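Local atomic coordinates of exoribonuclease II, mitochondrial (Candida glabrata, PDB entry 6F3H), a protein that degrades RNA from its 3' end as the exoribonuclease component of mtEXO, the mitochondrial RNA degradosome, where it is tightly coupled to a helicase. Residues A[28-33]-A[677-682]; A[618-623]-A[690-695]; A[631-636]-A[683-688]. The protein carries 1 engineered substitution. All blocks are in the same frame, centred on the assembly; numbering follows the deposited sequence.

Interaction 1 of 3, residues A[28-33]-A[677-682]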
# COMPACT_ATOMS: atom_id res chain seq x y z
N GLU A 28 -1.22 -0.33 -20.76
CA GLU A 28 -2.26 -1.33 -20.98
C GLU A 28 -2.46 -2.22 -19.76
O GLU A 28 -3.49 -2.90 -19.64
CB GLU A 28 -1.93 -2.18 -22.22
N LEU A 29 -1.50 -2.18 -18.82
CA LEU A 29 -1.65 -2.85 -17.54
C LEU A 29 -2.76 -2.21 -16.74
O LEU A 29 -3.62 -2.89 -16.16
CB LEU A 29 -0.35 -2.75 -16.75
CG LEU A 29 0.82 -3.48 -17.40
CD1 LEU A 29 2.13 -3.17 -16.69
CD2 LEU A 29 0.52 -4.99 -17.40
N LEU A 30 -2.75 -0.88 -16.70
CA LEU A 30 -3.79 -0.15 -16.01
C LEU A 30 -5.13 -0.31 -16.72
O LEU A 30 -6.16 -0.51 -16.07
CB LEU A 30 -3.39 1.32 -15.88
CG LEU A 30 -2.21 1.75 -14.98
CD1 LEU A 30 -0.89 1.28 -15.45
CD2 LEU A 30 -2.12 3.23 -14.88
N ARG A 31 -5.14 -0.30 -18.06
CA ARG A 31 -6.42 -0.36 -18.76
C ARG A 31 -7.04 -1.73 -18.74
O ARG A 31 -8.25 -1.86 -18.96
CB ARG A 31 -6.26 0.08 -20.21
CG ARG A 31 -5.94 1.53 -20.37
CD ARG A 31 -6.03 1.97 -21.81
NE ARG A 31 -5.27 3.20 -22.02
CZ ARG A 31 -5.69 4.42 -21.68
NH1 ARG A 31 -6.89 4.58 -21.12
NH2 ARG A 31 -4.92 5.47 -21.92
N THR A 32 -6.27 -2.76 -18.44
CA THR A 32 -6.77 -4.11 -18.55
C THR A 32 -6.65 -4.80 -17.20
O THR A 32 -5.83 -4.44 -16.36
CB THR A 32 -6.00 -4.89 -19.61
N SER A 33 -7.51 -5.78 -17.01
CA SER A 33 -7.43 -6.70 -15.89
C SER A 33 -6.92 -8.05 -16.37
O SER A 33 -6.69 -8.27 -17.57
CB SER A 33 -8.81 -6.85 -15.25
OG SER A 33 -8.82 -8.01 -14.44
N PHE A 677 -6.04 1.56 -7.57
CA PHE A 677 -4.70 1.92 -7.98
C PHE A 677 -4.69 3.35 -8.49
O PHE A 677 -5.70 3.84 -9.00
CB PHE A 677 -4.17 0.97 -9.08
CG PHE A 677 -5.01 0.92 -10.34
CD1 PHE A 677 -6.12 0.08 -10.42
CD2 PHE A 677 -4.69 1.71 -11.44
CE1 PHE A 677 -6.90 0.04 -11.59
CE2 PHE A 677 -5.46 1.67 -12.60
CZ PHE A 677 -6.56 0.84 -12.68
N TYR A 678 -3.54 3.99 -8.35
CA TYR A 678 -3.32 5.33 -8.87
C TYR A 678 -2.99 5.27 -10.36
O TYR A 678 -2.42 4.30 -10.86
CB TYR A 678 -2.22 6.04 -8.09
CG TYR A 678 -2.63 6.34 -6.65
CD1 TYR A 678 -3.61 7.29 -6.37
CD2 TYR A 678 -2.06 5.67 -5.56
CE1 TYR A 678 -4.02 7.57 -5.07
CE2 TYR A 678 -2.47 5.96 -4.25
CZ TYR A 678 -3.44 6.92 -4.01
OH TYR A 678 -3.88 7.25 -2.74
N SER A 679 -3.38 6.32 -11.06
CA SER A 679 -3.29 6.40 -12.51
C SER A 679 -2.99 7.83 -12.91
O SER A 679 -3.53 8.76 -12.32
CB SER A 679 -4.61 5.98 -13.17
OG SER A 679 -4.65 6.44 -14.50
N PRO A 680 -2.23 8.02 -13.98
CA PRO A 680 -1.97 9.37 -14.47
C PRO A 680 -3.04 9.91 -15.40
O PRO A 680 -2.92 11.05 -15.85
CB PRO A 680 -0.65 9.21 -15.24
CG PRO A 680 -0.43 7.71 -15.37
CD PRO A 680 -1.64 7.01 -14.86
N PHE A 681 -4.09 9.15 -15.65
CA PHE A 681 -5.17 9.65 -16.47
C PHE A 681 -6.48 9.08 -15.96
O PHE A 681 -6.50 8.02 -15.33
CB PHE A 681 -4.97 9.29 -17.94
CG PHE A 681 -4.47 7.91 -18.14
CD1 PHE A 681 -5.34 6.84 -18.06
CD2 PHE A 681 -3.12 7.68 -18.41
CE1 PHE A 681 -4.87 5.55 -18.24
CE2 PHE A 681 -2.64 6.40 -18.59
CZ PHE A 681 -3.52 5.33 -18.51
N PRO A 682 -7.59 9.76 -16.22
CA PRO A 682 -8.88 9.36 -15.64
C PRO A 682 -9.31 7.97 -16.06
O PRO A 682 -9.26 7.61 -17.23
CB PRO A 682 -9.84 10.41 -16.18
CG PRO A 682 -9.14 10.96 -17.40
CD PRO A 682 -7.72 10.98 -17.03
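A two-stranded antiparallel sheet of the RNB domain, strands 632-634 and 677-679, is met here by the short N-terminal helix 27-31. The chain leaves the helix at Thr32. Segment 677-682 is the second of the two strands plus the loop that follows it.

The apolar part centres on Leu30, a buried residue whose CB points at the strand. Its CG is anti to the carbonyl carbon (chi1 -68°). This carries the branched end toward the turn after the strand. There CD2 meets Pro680 CD tip to tip at 3.8 Å and also lies against Ser679 CB at 4.1 Å. Nearer the backbone, Leu30 CB rests on Phe677 CE2 at 3.9 Å, and the two side chains cross obliquely. Phe677 CG sits in the crowded position between N and the carbonyl carbon (chi1 59°). The ring reaches toward the helix, and its CZ lies 3.7 Å from Leu30 O. Asn636 gives that carbonyl a hydrogen bond from ND2.

The cationic part is at the solvent-exposed Arg31. The CB of Arg31 points away from the strand, but its extended chain returns the guanidinium to Phe681. The guanidinium stacks flat on the ring, a cation-pi arrangement with centres 4.4 Å apart and planes 14° apart. The overlap is offset: Arg31 NH1 is nearest to Phe681 CE1, at 3.6 Å.

Polar bonding between the two segments is absent, but one side-chain bond shapes the loop itself. Ser679 OG lies over the Phe681 face opposite Arg31. It donates a hydrogen bond to Phe681 O at 2.6 Å, in the carbonyl plane and on a lone pair.

Interaction 2 of 3, residues A[618-623]-A[690-695]; sequences LCAAFF and NTAYLT. With nucleotides of chain C.
Leu694 is the main bump of this contact. Its CG is anti to the backbone N (chi1 -178°), so the branched end runs out to helix 603-625. The hollow that takes it is lined by Cys619, Ala620 and Phe623. Cys619 and Phe623 are one helical turn apart. CD2 of Leu694 settles between them, and CD1 lies against the ring alone. CD2 touches Cys619 CB at 3.8 Å. The same methyl lies over the face of the Phe623 ring, a CH-pi contact with CD2 4.1 Å from the ring centroid and 16° off its normal. CD1 lies over the same face, 4.1 Å from Phe623 CD2. The two side chains cross at about a right angle.

Ala620 is the shallow part of the helix surface. Its small side chain lets the loop backbone come close, with the CA atoms of Ala620 and Leu694 5.0 Å apart. Ala620 CB in turn presses on the loop, 3.7 Å from Ala692 CB and 3.6 Å from Ala692 O.

The contact belongs to the RNB domain, the nuclease domain of the RNase II family. It joins helix 603-625 to the irregular segment before helix 703-716, in the interior of the protein. Leu694 also touches Asn708 of that later helix.

Side chains along 692-694 alternate. Ala692 and Leu694 face the helix, whereas Tyr693 starts out away from it, and its hydroxyl ends at the bound RNA. Its CG too is anti to the backbone N. The ring meets the phosphate of U4 of chain C with its edge, near the ring plane. Tyr693 OH donates a hydrogen bond to OP1 of U4 of chain C at 2.5 Å. Asn616 ND2, from helix 603-625, bonds to the same hydroxyl.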
# COMPACT_ATOMS: atom_id res chain seq x y z
N LEU A 618 -15.48 15.64 -7.81
CA LEU A 618 -15.64 16.86 -8.59
C LEU A 618 -14.31 17.35 -9.16
O LEU A 618 -14.27 17.84 -10.30
CB LEU A 618 -16.28 17.95 -7.75
CG LEU A 618 -17.77 17.66 -7.55
CD1 LEU A 618 -18.42 18.71 -6.66
CD2 LEU A 618 -18.48 17.53 -8.88
N CYS A 619 -13.22 17.23 -8.41
CA CYS A 619 -11.94 17.65 -8.98
C CYS A 619 -11.54 16.79 -10.15
O CYS A 619 -10.78 17.23 -11.01
CB CYS A 619 -10.83 17.65 -7.95
SG CYS A 619 -10.90 19.07 -6.96
N ALA A 620 -12.02 15.55 -10.18
CA ALA A 620 -11.87 14.76 -11.39
C ALA A 620 -12.44 15.53 -12.57
O ALA A 620 -11.73 15.80 -13.55
CB ALA A 620 -12.59 13.42 -11.22
N ALA A 621 -13.70 15.94 -12.45
CA ALA A 621 -14.34 16.69 -13.53
C ALA A 621 -13.54 17.93 -13.87
O ALA A 621 -13.29 18.23 -15.05
CB ALA A 621 -15.76 17.06 -13.12
N PHE A 622 -13.09 18.63 -12.85
CA PHE A 622 -12.41 19.90 -13.03
C PHE A 622 -11.10 19.71 -13.79
O PHE A 622 -10.83 20.42 -14.77
CB PHE A 622 -12.19 20.51 -11.66
CG PHE A 622 -11.68 21.90 -11.66
CD1 PHE A 622 -12.53 22.97 -11.88
CD2 PHE A 622 -10.37 22.16 -11.30
CE1 PHE A 622 -12.06 24.27 -11.82
CE2 PHE A 622 -9.89 23.45 -11.24
CZ PHE A 622 -10.73 24.51 -11.49
N PHE A 623 -10.30 18.73 -13.38
CA PHE A 623 -9.00 18.52 -14.02
C PHE A 623 -9.18 18.13 -15.47
O PHE A 623 -8.38 18.51 -16.34
CB PHE A 623 -8.21 17.46 -13.26
CG PHE A 623 -7.29 18.02 -12.23
CD1 PHE A 623 -7.79 18.73 -11.17
CD2 PHE A 623 -5.94 17.83 -12.32
CE1 PHE A 623 -6.95 19.25 -10.21
CE2 PHE A 623 -5.09 18.35 -11.36
CZ PHE A 623 -5.60 19.05 -10.30
N ASN A 690 -19.44 5.60 -11.10
CA ASN A 690 -19.14 5.24 -12.48
C ASN A 690 -18.28 6.31 -13.10
O ASN A 690 -18.36 6.56 -14.30
CB ASN A 690 -20.42 5.09 -13.29
CG ASN A 690 -21.36 6.24 -13.08
OD1 ASN A 690 -21.94 6.40 -12.00
ND2 ASN A 690 -21.49 7.09 -14.09
N THR A 691 -17.51 7.00 -12.28
CA THR A 691 -16.81 8.16 -12.78
C THR A 691 -15.41 8.23 -12.20
O THR A 691 -15.07 7.54 -11.23
CB THR A 691 -17.63 9.43 -12.52
OG1 THR A 691 -17.11 10.48 -13.33
CG2 THR A 691 -17.64 9.83 -11.03
N ALA A 692 -14.58 9.07 -12.82
CA ALA A 692 -13.23 9.32 -12.35
C ALA A 692 -13.23 9.84 -10.91
O ALA A 692 -14.24 10.32 -10.40
CB ALA A 692 -12.54 10.33 -13.27
N TYR A 693 -12.07 9.74 -10.26
CA TYR A 693 -11.91 10.08 -8.84
C TYR A 693 -10.49 10.59 -8.64
O TYR A 693 -9.54 9.87 -8.94
CB TYR A 693 -12.16 8.85 -7.97
CG TYR A 693 -12.24 9.10 -6.49
CD1 TYR A 693 -13.42 9.57 -5.92
CD2 TYR A 693 -11.19 8.78 -5.65
CE1 TYR A 693 -13.52 9.78 -4.56
CE2 TYR A 693 -11.28 8.98 -4.28
CZ TYR A 693 -12.46 9.48 -3.74
OH TYR A 693 -12.58 9.68 -2.38
N LEU A 694 -10.35 11.81 -8.13
CA LEU A 694 -9.04 12.43 -8.00
C LEU A 694 -8.93 13.00 -6.60
O LEU A 694 -9.68 13.91 -6.24
CB LEU A 694 -8.85 13.52 -9.05
CG LEU A 694 -7.52 14.26 -9.10
CD1 LEU A 694 -7.00 14.28 -10.51
CD2 LEU A 694 -7.63 15.69 -8.60
N THR A 695 -7.99 12.49 -5.80
CA THR A 695 -7.98 12.75 -4.37
C THR A 695 -7.21 14.03 -4.09
O THR A 695 -6.05 14.16 -4.47
CB THR A 695 -7.38 11.59 -3.58
OG1 THR A 695 -6.00 11.43 -3.94
CG2 THR A 695 -8.12 10.31 -3.87
P U C 4 -11.34 7.33 0.06
OP1 U C 4 -11.02 8.49 -0.80
OP2 U C 4 -10.28 6.38 0.45
O5' U C 4 -11.91 7.94 1.39
C5' U C 4 -13.11 8.66 1.35
C4' U C 4 -13.46 9.07 2.73
O4' U C 4 -13.90 7.90 3.47
C3' U C 4 -12.29 9.58 3.53
O3' U C 4 -11.91 10.90 3.21
C2' U C 4 -12.77 9.37 4.96
O2' U C 4 -13.71 10.37 5.32
C1' U C 4 -13.51 8.03 4.82
N1 U C 4 -12.63 6.90 5.19
C2 U C 4 -12.63 6.54 6.52
O2 U C 4 -13.33 7.09 7.35
N3 U C 4 -11.81 5.50 6.84
C4 U C 4 -10.99 4.81 5.98
O4 U C 4 -10.31 3.89 6.44
C5 U C 4 -11.03 5.24 4.61
C6 U C 4 -11.83 6.25 4.27

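Interaction 3 of 3, residues A[631-636]-A[683-688]; sequences VYRCYN and LPHKMI. With nucleotides of chain C.
His685 NE2 donates a nearly straight hydrogen bond (2.7 Å, 171°) to OP1 of A3 of chain C. Arg633, bent at chi3, makes a weak bond from NH1 to OP2 of U4 of chain C, the next phosphate. Both segments belong to the RNB domain and line the RNA path across consecutive nucleotides. They are joined by a single beta bridge. Tyr635 N donates to a lone pair of Pro684 O at 3.1 Å, and Lys686 N returns a weak bond to Tyr635 O. Two waters widen this link: one spans Arg633 O and Leu683 O, the other Asn636 OD1 and Pro684 O. Asn636 ND2 bonds to Leu30 O.

The His685 ring is held between Tyr635 CB on one face and Ile688 CD1 on the other. Arg633 CG lies at its edge, 3.5 Å from His685 CD2. This packing probably limits rotation of the phosphate-binding imidazole. Poorly ordered Met687, a selenomethionine, covers one face of the Tyr635 ring. Its SE lies 4.1 Å from the ring centroid, a Met-aromatic contact. Tyr635 OH bonds to Ser674 N.

Strand 632-634 pairs with strand 677-679, Val631 touches helix 703-716, and Ile688 packs on Ile613 of helix 603-625.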
# COMPACT_ATOMS: atom_id res chain seq x y z
N VAL A 631 -3.25 13.03 -10.71
CA VAL A 631 -3.12 11.66 -10.24
C VAL A 631 -4.49 11.17 -9.81
O VAL A 631 -4.99 11.57 -8.76
CB VAL A 631 -2.14 11.57 -9.07
CG1 VAL A 631 -1.93 10.13 -8.71
CG2 VAL A 631 -0.86 12.29 -9.42
N TYR A 632 -5.05 10.24 -10.55
CA TYR A 632 -6.37 9.73 -10.24
C TYR A 632 -6.23 8.46 -9.44
O TYR A 632 -5.15 7.89 -9.33
CB TYR A 632 -7.18 9.48 -11.52
CG TYR A 632 -7.26 10.69 -12.42
CD1 TYR A 632 -6.15 11.14 -13.11
CD2 TYR A 632 -8.46 11.39 -12.56
CE1 TYR A 632 -6.21 12.26 -13.92
CE2 TYR A 632 -8.54 12.52 -13.37
CZ TYR A 632 -7.41 12.96 -14.06
OH TYR A 632 -7.44 14.07 -14.89
N ARG A 633 -7.34 8.02 -8.86
CA ARG A 633 -7.41 6.75 -8.17
C ARG A 633 -8.53 5.97 -8.84
O ARG A 633 -9.66 6.44 -8.88
CB ARG A 633 -7.68 6.93 -6.68
CG ARG A 633 -8.21 5.65 -6.05
CD ARG A 633 -8.37 5.75 -4.55
NE ARG A 633 -7.37 6.61 -3.96
CZ ARG A 633 -7.43 7.04 -2.71
NH1 ARG A 633 -8.47 6.69 -1.94
NH2 ARG A 633 -6.48 7.85 -2.24
N CYS A 634 -8.21 4.78 -9.33
CA CYS A 634 -9.09 4.04 -10.23
C CYS A 634 -9.34 2.66 -9.67
O CYS A 634 -8.65 2.21 -8.75
CB CYS A 634 -8.51 3.92 -11.64
SG CYS A 634 -7.63 5.40 -12.16
N TYR A 635 -10.35 2.00 -10.22
CA TYR A 635 -10.66 0.64 -9.82
C TYR A 635 -11.34 -0.01 -11.01
O TYR A 635 -12.37 0.48 -11.47
CB TYR A 635 -11.56 0.61 -8.58
CG TYR A 635 -11.95 -0.79 -8.15
CD1 TYR A 635 -12.87 -1.52 -8.88
CD2 TYR A 635 -11.40 -1.38 -7.02
CE1 TYR A 635 -13.22 -2.80 -8.52
CE2 TYR A 635 -11.76 -2.69 -6.66
CZ TYR A 635 -12.67 -3.39 -7.42
OH TYR A 635 -13.08 -4.67 -7.13
N ASN A 636 -10.77 -1.12 -11.49
CA ASN A 636 -11.26 -1.79 -12.69
C ASN A 636 -12.21 -2.91 -12.38
O ASN A 636 -13.17 -3.13 -13.12
CB ASN A 636 -10.12 -2.41 -13.50
CG ASN A 636 -9.28 -1.39 -14.19
OD1 ASN A 636 -9.61 -0.21 -14.23
ND2 ASN A 636 -8.16 -1.85 -14.76
N LEU A 683 -9.75 7.20 -15.08
CA LEU A 683 -10.37 5.91 -15.28
C LEU A 683 -11.42 5.79 -14.21
O LEU A 683 -11.24 6.34 -13.11
CB LEU A 683 -9.37 4.75 -15.16
CG LEU A 683 -8.45 4.65 -16.36
CD1 LEU A 683 -7.35 3.68 -16.08
CD2 LEU A 683 -9.26 4.24 -17.56
N PRO A 684 -12.52 5.12 -14.48
CA PRO A 684 -13.56 5.02 -13.46
C PRO A 684 -13.04 4.32 -12.21
O PRO A 684 -12.35 3.29 -12.28
CB PRO A 684 -14.67 4.21 -14.14
CG PRO A 684 -14.07 3.66 -15.40
CD PRO A 684 -12.93 4.54 -15.77
N HIS A 685 -13.39 4.88 -11.05
CA HIS A 685 -13.28 4.17 -9.79
C HIS A 685 -14.65 3.55 -9.60
O HIS A 685 -15.58 4.18 -9.10
CB HIS A 685 -12.88 5.09 -8.64
CG HIS A 685 -12.53 4.36 -7.39
ND1 HIS A 685 -13.32 3.37 -6.86
CD2 HIS A 685 -11.45 4.45 -6.58
CE1 HIS A 685 -12.77 2.89 -5.77
NE2 HIS A 685 -11.63 3.52 -5.57
N LYS A 686 -14.78 2.33 -10.11
CA LYS A 686 -16.07 1.68 -10.29
C LYS A 686 -16.75 1.27 -8.99
O LYS A 686 -17.84 0.71 -9.09
CB LYS A 686 -15.88 0.50 -11.21
CG LYS A 686 -15.48 0.96 -12.58
CD LYS A 686 -15.59 -0.18 -13.54
CE LYS A 686 -14.91 0.15 -14.84
NZ LYS A 686 -14.85 -1.05 -15.71
N MSE A 687 -16.16 1.55 -7.83
CA MSE A 687 -16.81 1.32 -6.51
C MSE A 687 -17.54 2.52 -5.97
O MSE A 687 -18.62 2.43 -5.42
CB MSE A 687 -15.80 0.94 -5.42
CG MSE A 687 -14.88 -0.16 -5.81
SE MSE A 687 -16.00 -1.71 -6.10
CE MSE A 687 -15.68 -2.78 -4.51
N ILE A 688 -16.85 3.64 -6.10
CA ILE A 688 -17.39 4.91 -5.65
C ILE A 688 -18.55 5.32 -6.55
O ILE A 688 -19.51 5.96 -6.10
CB ILE A 688 -16.24 5.91 -5.65
CG1 ILE A 688 -15.28 5.55 -4.53
CG2 ILE A 688 -16.75 7.31 -5.50
CD1 ILE A 688 -14.11 6.44 -4.45
P A C 3 -10.56 2.33 -2.31
OP1 A C 3 -10.03 3.25 -3.35
OP2 A C 3 -9.64 1.73 -1.35
O5' A C 3 -11.69 3.06 -1.46
C5' A C 3 -12.75 3.76 -2.09
C4' A C 3 -13.66 4.44 -1.10
O4' A C 3 -14.40 3.45 -0.35
C3' A C 3 -12.97 5.29 -0.04
O3' A C 3 -12.63 6.58 -0.50
C2' A C 3 -13.98 5.27 1.10
O2' A C 3 -15.04 6.17 0.87
C1' A C 3 -14.52 3.85 0.99
N9 A C 3 -13.66 2.97 1.76
C8 A C 3 -12.55 2.30 1.35
N7 A C 3 -11.99 1.63 2.31
C5 A C 3 -12.78 1.92 3.39
C6 A C 3 -12.71 1.51 4.70
N6 A C 3 -11.76 0.69 5.15
N1 A C 3 -13.66 1.99 5.53
C2 A C 3 -14.62 2.81 5.06
N3 A C 3 -14.79 3.27 3.83
C4 A C 3 -13.81 2.77 3.07
P G C 2 -8.60 -2.65 -1.64
OP1 G C 2 -7.65 -1.83 -2.45
OP2 G C 2 -8.47 -2.96 -0.18
O5' G C 2 -10.06 -2.06 -1.75
C5' G C 2 -10.70 -1.97 -3.01
C4' G C 2 -11.98 -1.18 -2.92
O4' G C 2 -12.98 -1.94 -2.21
C3' G C 2 -11.90 0.13 -2.17
O3' G C 2 -11.36 1.14 -2.98
C2' G C 2 -13.35 0.36 -1.78
O2' G C 2 -14.10 0.87 -2.87
C1' G C 2 -13.82 -1.06 -1.51
N9 G C 2 -13.65 -1.38 -0.11
C8 G C 2 -12.63 -2.18 0.34
N7 G C 2 -12.67 -2.32 1.62
C5 G C 2 -13.78 -1.57 1.99
C6 G C 2 -14.30 -1.36 3.27
O6 G C 2 -13.82 -1.84 4.31
N1 G C 2 -15.44 -0.53 3.26
C2 G C 2 -16.03 0.04 2.13
N2 G C 2 -17.14 0.81 2.36
N3 G C 2 -15.53 -0.16 0.90
C4 G C 2 -14.42 -0.96 0.94
P U C 4 -11.34 7.33 0.06
OP1 U C 4 -11.02 8.49 -0.80
OP2 U C 4 -10.28 6.38 0.45
O5' U C 4 -11.91 7.94 1.39
C5' U C 4 -13.11 8.66 1.35
C4' U C 4 -13.46 9.07 2.73
O4' U C 4 -13.90 7.90 3.47
C3' U C 4 -12.29 9.58 3.53
O3' U C 4 -11.91 10.90 3.21
C2' U C 4 -12.77 9.37 4.96
O2' U C 4 -13.71 10.37 5.32
C1' U C 4 -13.51 8.03 4.82
N1 U C 4 -12.63 6.90 5.19
C2 U C 4 -12.63 6.54 6.52
O2 U C 4 -13.33 7.09 7.35
N3 U C 4 -11.81 5.50 6.84
C4 U C 4 -10.99 4.81 5.98
O4 U C 4 -10.31 3.89 6.44
C5 U C 4 -11.03 5.24 4.61
C6 U C 4 -11.83 6.25 4.27
O HOH W 1 -9.94 8.01 -11.25
O HOH W 2 -11.76 1.81 -14.51

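Interactions 1 and 3 share the two-stranded sheet. Phe677 O probably accepts a hydrogen bond from Cys634 N, and Ser679 packs on Cys634. Interactions 2 and 3 are joined by backbone pairs, Tyr693 O with Arg633 N and Thr691 O with His685 N. Interaction 3 therefore lies between the other two, about 9 Å from each, centre to centre. Interaction 2 is wholly buried and apolar across its segments. Interaction 1 is also mostly buried, but ends in an exposed arginine-aromatic stack. Interaction 3 is partly buried and the most polar, with backbone bonds, waters and RNA phosphates. Interactions 2 and 3 both reach U4 of chain C, through Tyr693 and Arg633.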